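Local coordinates for protein beta-d-glucoside glucohydrolase (Hypocrea jecorina, PDB 3ZZ1) that probably hydrolyses terminal, non-reducing beta-D-glucosyl residues with release of beta-D-glucose, as a secreted family 3 glycoside hydrolase of cellulose breakdown, at residues G554-Y559 with R645-Q650; Q634-Y639 with A699-I704. All blocks are in the same frame, centred on the assembly; numbering follows the deposited sequence.

Interaction 1. Residues G554-Y559 with R645-Q650; sequences GLFIDY and RTPPKQ
An interdomain seam of a family 3 glycoside hydrolase is built here around one phenylalanine held between an arginine and a proline: Phe556, from the loop ahead of helix 559-564, meets Arg645 and Pro647 from a loop of the fibronectin type III-like domain. The guanidinium of Arg645 lies flat on the ring, centres 4.1 Å apart and planes at 20°, a cation-pi stack in which NH1 comes 3.3 Å from Phe556 CE1. An extended chain, with CG anti to the backbone N (chi1 -168°), carries this flat group from the arginine backbone to the ring. Over the opposite face Pro647 makes a CH-pi contact, its CG 4.2 Å from the ring centroid and only 12° off the normal. The ring is thus clamped between a cation and an aliphatic pyrrolidine. Pro647 also packs against Leu555, with CD 3.9 Å from Leu555 CB, and the two side chains cross at about a right angle. Farther along, Tyr559 reaches the backbone of 645-650, CE1 lying 3.6 Å from Lys649 O. No hydrogen bond joins the two segments; the polar ends find partners around them. Asp564 forms a salt bridge with Arg645 NH2, which probably helps to fix the guanidinium over the ring, while Tyr559 OH bonds to Asp133 OD1 and to the backbone N of Leu651. Helix 178-194 packs against Leu555, helix 559-564 lies beside Pro647 and Pro648, and Gln650 leads into strand 650-659, where its backbone pairs with Ile637.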
# COMPACT_ATOMS: atom_id res chain seq x y z
N GLY A 554 -18.38 5.38 -8.77
CA GLY A 554 -18.05 6.62 -8.07
C GLY A 554 -17.38 6.37 -6.73
O GLY A 554 -16.38 5.64 -6.65
N LEU A 555 -17.95 6.95 -5.68
CA LEU A 555 -17.38 6.86 -4.33
C LEU A 555 -17.59 5.50 -3.65
O LEU A 555 -17.00 5.24 -2.60
CB LEU A 555 -17.97 7.95 -3.43
CG LEU A 555 -17.66 9.41 -3.77
CD1 LEU A 555 -18.43 10.30 -2.82
CD2 LEU A 555 -16.15 9.69 -3.69
N PHE A 556 -18.42 4.65 -4.25
CA PHE A 556 -18.85 3.41 -3.62
C PHE A 556 -18.03 2.20 -4.07
O PHE A 556 -18.48 1.41 -4.90
CB PHE A 556 -20.35 3.18 -3.87
CG PHE A 556 -21.24 4.24 -3.28
CD1 PHE A 556 -21.40 5.48 -3.92
CD2 PHE A 556 -21.94 4.01 -2.10
CE1 PHE A 556 -22.22 6.46 -3.39
CE2 PHE A 556 -22.76 5.00 -1.55
CZ PHE A 556 -22.90 6.23 -2.20
N ILE A 557 -16.83 2.08 -3.51
CA ILE A 557 -15.96 0.92 -3.75
C ILE A 557 -15.85 0.05 -2.50
O ILE A 557 -16.04 0.54 -1.37
CB ILE A 557 -14.54 1.32 -4.27
CG1 ILE A 557 -13.73 2.06 -3.18
CG2 ILE A 557 -14.66 2.14 -5.56
CD1 ILE A 557 -12.23 2.19 -3.48
N ASP A 558 -15.56 -1.23 -2.71
CA ASP A 558 -15.37 -2.21 -1.62
C ASP A 558 -16.50 -2.11 -0.58
O ASP A 558 -17.67 -2.19 -0.93
CB ASP A 558 -13.97 -2.06 -1.00
CG ASP A 558 -13.58 -3.27 -0.15
OD1 ASP A 558 -13.11 -4.29 -0.71
OD2 ASP A 558 -13.71 -3.19 1.08
N TYR A 559 -16.14 -1.91 0.69
CA TYR A 559 -17.12 -1.95 1.79
C TYR A 559 -18.24 -0.91 1.67
O TYR A 559 -19.34 -1.11 2.18
CB TYR A 559 -16.44 -1.88 3.16
CG TYR A 559 -15.87 -0.54 3.56
CD1 TYR A 559 -16.65 0.38 4.26
CD2 TYR A 559 -14.55 -0.20 3.27
CE1 TYR A 559 -16.14 1.62 4.64
CE2 TYR A 559 -14.02 1.04 3.65
CZ TYR A 559 -14.83 1.94 4.33
OH TYR A 559 -14.34 3.17 4.73
N ARG A 645 -24.75 12.93 -1.77
CA ARG A 645 -24.68 11.48 -1.59
C ARG A 645 -23.26 11.02 -1.25
O ARG A 645 -22.32 11.23 -2.03
CB ARG A 645 -25.22 10.73 -2.81
CG ARG A 645 -25.44 9.25 -2.56
CD ARG A 645 -26.22 8.60 -3.69
NE ARG A 645 -26.34 7.16 -3.50
CZ ARG A 645 -25.73 6.24 -4.24
NH1 ARG A 645 -24.95 6.59 -5.26
NH2 ARG A 645 -25.91 4.95 -3.97
N THR A 646 -23.13 10.42 -0.07
CA THR A 646 -21.86 9.93 0.45
C THR A 646 -22.05 8.49 0.93
O THR A 646 -23.16 8.13 1.35
CB THR A 646 -21.36 10.83 1.61
OG1 THR A 646 -21.60 12.21 1.29
CG2 THR A 646 -19.87 10.66 1.86
N PRO A 647 -21.00 7.64 0.86
CA PRO A 647 -21.18 6.29 1.42
C PRO A 647 -21.66 6.33 2.88
O PRO A 647 -21.24 7.21 3.64
CB PRO A 647 -19.78 5.70 1.35
CG PRO A 647 -19.19 6.31 0.14
CD PRO A 647 -19.77 7.71 0.04
N PRO A 648 -22.54 5.38 3.28
CA PRO A 648 -23.15 5.42 4.61
C PRO A 648 -22.12 5.48 5.74
O PRO A 648 -22.33 6.20 6.71
CB PRO A 648 -23.97 4.12 4.68
CG PRO A 648 -23.50 3.28 3.55
CD PRO A 648 -22.99 4.21 2.50
N LYS A 649 -21.01 4.75 5.59
CA LYS A 649 -19.92 4.76 6.56
C LYS A 649 -18.58 5.02 5.88
O LYS A 649 -18.32 4.52 4.78
CB LYS A 649 -19.84 3.43 7.30
CG LYS A 649 -20.86 3.25 8.41
CD LYS A 649 -20.72 1.88 9.04
CE LYS A 649 -22.02 1.45 9.71
NZ LYS A 649 -21.95 0.02 10.14
N GLN A 650 -17.73 5.80 6.56
CA GLN A 650 -16.38 6.08 6.09
C GLN A 650 -15.39 5.99 7.25
O GLN A 650 -15.59 6.61 8.29
CB GLN A 650 -16.30 7.48 5.46
CG GLN A 650 -16.99 7.62 4.12
CD GLN A 650 -16.65 8.94 3.44
OE1 GLN A 650 -15.80 8.99 2.55
NE2 GLN A 650 -17.30 10.01 3.88

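Interaction 2. Residues Q634-Y639 with A699-I704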
# COMPACT_ATOMS: atom_id res chain seq x y z
N GLN A 634 -11.88 0.92 15.47
CA GLN A 634 -12.09 1.70 14.26
C GLN A 634 -13.20 2.74 14.45
O GLN A 634 -14.23 2.45 15.06
CB GLN A 634 -12.42 0.77 13.09
CG GLN A 634 -11.27 -0.15 12.70
CD GLN A 634 -11.73 -1.47 12.11
OE1 GLN A 634 -12.58 -1.51 11.23
NE2 GLN A 634 -11.14 -2.56 12.59
N LEU A 635 -12.95 3.95 13.94
CA LEU A 635 -13.97 4.99 13.90
C LEU A 635 -14.55 5.10 12.49
O LEU A 635 -13.80 5.22 11.52
CB LEU A 635 -13.39 6.34 14.35
CG LEU A 635 -14.18 7.63 14.07
CD1 LEU A 635 -15.47 7.67 14.87
CD2 LEU A 635 -13.35 8.86 14.36
N TYR A 636 -15.87 5.04 12.40
CA TYR A 636 -16.57 5.25 11.14
C TYR A 636 -17.53 6.43 11.26
O TYR A 636 -18.28 6.54 12.24
CB TYR A 636 -17.31 3.98 10.68
CG TYR A 636 -16.37 2.84 10.31
CD1 TYR A 636 -15.89 2.70 9.01
CD2 TYR A 636 -15.94 1.92 11.27
CE1 TYR A 636 -15.01 1.67 8.67
CE2 TYR A 636 -15.07 0.89 10.95
CZ TYR A 636 -14.61 0.76 9.65
OH TYR A 636 -13.75 -0.26 9.32
N ILE A 637 -17.47 7.32 10.28
CA ILE A 637 -18.31 8.51 10.29
C ILE A 637 -19.38 8.44 9.19
O ILE A 637 -19.10 8.03 8.05
CB ILE A 637 -17.48 9.82 10.23
CG1 ILE A 637 -16.52 9.90 11.43
CG2 ILE A 637 -18.38 11.06 10.22
CD1 ILE A 637 -15.73 11.20 11.55
N THR A 638 -20.60 8.79 9.56
CA THR A 638 -21.72 8.95 8.64
C THR A 638 -22.00 10.45 8.54
O THR A 638 -22.24 11.11 9.55
CB THR A 638 -22.98 8.20 9.17
OG1 THR A 638 -22.70 6.79 9.22
CG2 THR A 638 -24.20 8.44 8.27
N TYR A 639 -21.94 10.99 7.32
CA TYR A 639 -22.16 12.42 7.10
C TYR A 639 -23.65 12.74 7.23
O TYR A 639 -24.48 11.85 7.06
CB TYR A 639 -21.63 12.83 5.72
CG TYR A 639 -20.12 13.03 5.64
CD1 TYR A 639 -19.23 12.20 6.34
CD2 TYR A 639 -19.58 14.05 4.86
CE1 TYR A 639 -17.85 12.38 6.26
CE2 TYR A 639 -18.20 14.24 4.78
CZ TYR A 639 -17.34 13.40 5.48
OH TYR A 639 -15.98 13.59 5.41
N ALA A 699 -15.28 -2.90 16.27
CA ALA A 699 -14.22 -3.87 15.98
C ALA A 699 -14.04 -4.15 14.49
O ALA A 699 -13.13 -4.88 14.10
CB ALA A 699 -14.48 -5.18 16.75
N SER A 700 -14.92 -3.57 13.67
CA SER A 700 -14.92 -3.71 12.21
C SER A 700 -15.94 -2.72 11.61
O SER A 700 -16.59 -1.97 12.35
CB SER A 700 -15.25 -5.15 11.78
OG SER A 700 -16.65 -5.40 11.80
N SER A 701 -16.09 -2.73 10.29
CA SER A 701 -17.07 -1.87 9.61
C SER A 701 -18.52 -2.33 9.83
O SER A 701 -19.46 -1.58 9.56
CB SER A 701 -16.77 -1.76 8.11
OG SER A 701 -16.78 -3.04 7.49
N ARG A 702 -18.69 -3.56 10.32
CA ARG A 702 -20.01 -4.10 10.63
C ARG A 702 -20.23 -4.30 12.13
O ARG A 702 -21.36 -4.20 12.62
CB ARG A 702 -20.27 -5.41 9.87
CG ARG A 702 -20.41 -5.28 8.35
CD ARG A 702 -21.78 -4.72 7.93
NE ARG A 702 -21.78 -4.31 6.52
CZ ARG A 702 -22.35 -5.00 5.53
NH1 ARG A 702 -22.98 -6.14 5.77
NH2 ARG A 702 -22.29 -4.52 4.30
N ASP A 703 -19.15 -4.58 12.85
CA ASP A 703 -19.18 -4.82 14.30
C ASP A 703 -19.05 -3.50 15.07
O ASP A 703 -18.04 -3.25 15.73
CB ASP A 703 -18.06 -5.80 14.69
CG ASP A 703 -18.26 -6.42 16.08
OD1 ASP A 703 -19.21 -6.04 16.80
OD2 ASP A 703 -17.43 -7.29 16.44
N ILE A 704 -20.09 -2.68 14.98
CA ILE A 704 -20.13 -1.41 15.70
C ILE A 704 -20.59 -1.64 17.14
O ILE A 704 -21.65 -2.22 17.38
CB ILE A 704 -21.04 -0.36 14.99
CG1 ILE A 704 -20.62 -0.16 13.52
CG2 ILE A 704 -21.03 0.98 15.75
CD1 ILE A 704 -19.21 0.40 13.31
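Gln634 and Tyr636 both place CG anti to their own carbonyl carbon (chi1 -66° and -67°), and, being two apart on strand 629-638, they send their side chains from the same side of it toward the turn 699-704. There the phenol and the carboxamide meet: Tyr636 OH donates to Gln634 OE1 over 2.6 Å, in the plane of the carbonyl and at a C=O...donor angle of 147°. The coupled pair lies against the turn. Gln634 OE1 sits 3.4 Å from Ser700 CA, and NE2, which donates to Gly574 O, lies 3.4 Å from Ala699 O. The tyrosine ring rests alongside Ser701, with CZ 3.6 Å from Ser701 CA and OH at the same distance from Ser701 CB, while CE2 comes 3.5 Å from Ser700 O. On the same side of the ring, beyond Ser700 O, Ile704 CD1 reaches to 4.1 Å from Tyr636 CD2. The turn keeps its own shape through an ST motif, Ser700 OG accepting from the backbone N of Asp703 (2.8 Å) and of Arg702. Strands 691-698 and 704-712, joined by this turn, are neighbours in the antiparallel sheet of the fibronectin type III-like domain. A phenylalanine in place of Tyr636 would probably leave Gln634 OE1 without its donor, the carboxamide then relying on its NE2 bond to Gly574 O. Chemically, the contact is mostly van der Waals packing of polar and aromatic groups on backbone, with the phenol-carboxamide bond made within the strand. Among the ties outside the contact, Ser700 OG bonds to Glu572, Ser701 OG to Phe573 O, and Arg702 makes a salt bridge to Asp563; these polar bonds tie the turn to residues 563-573.

From the N terminus, the chain first passes 554-559, then strand segment 634-639, then 645-650 and finally the turn 699-704, so the two contacts alternate. Interaction 1 closes a long excursion from the loop ahead of helix 559-564 into the fibronectin type III-like domain. Interaction 2 opens within that excursion and closes beyond it, tying strand 629-638 to the turn between the last two strands of its sheet. With centres 13 Å apart, the contacts meet directly: Pro648 O accepts a probable hydrogen bond from Thr638 OG1, and Lys649 NZ, bonded to Ser701 O, packs on Ile704 CG1. The loop that packs on 554-559 is thus tied directly to the strand that carries interaction 2.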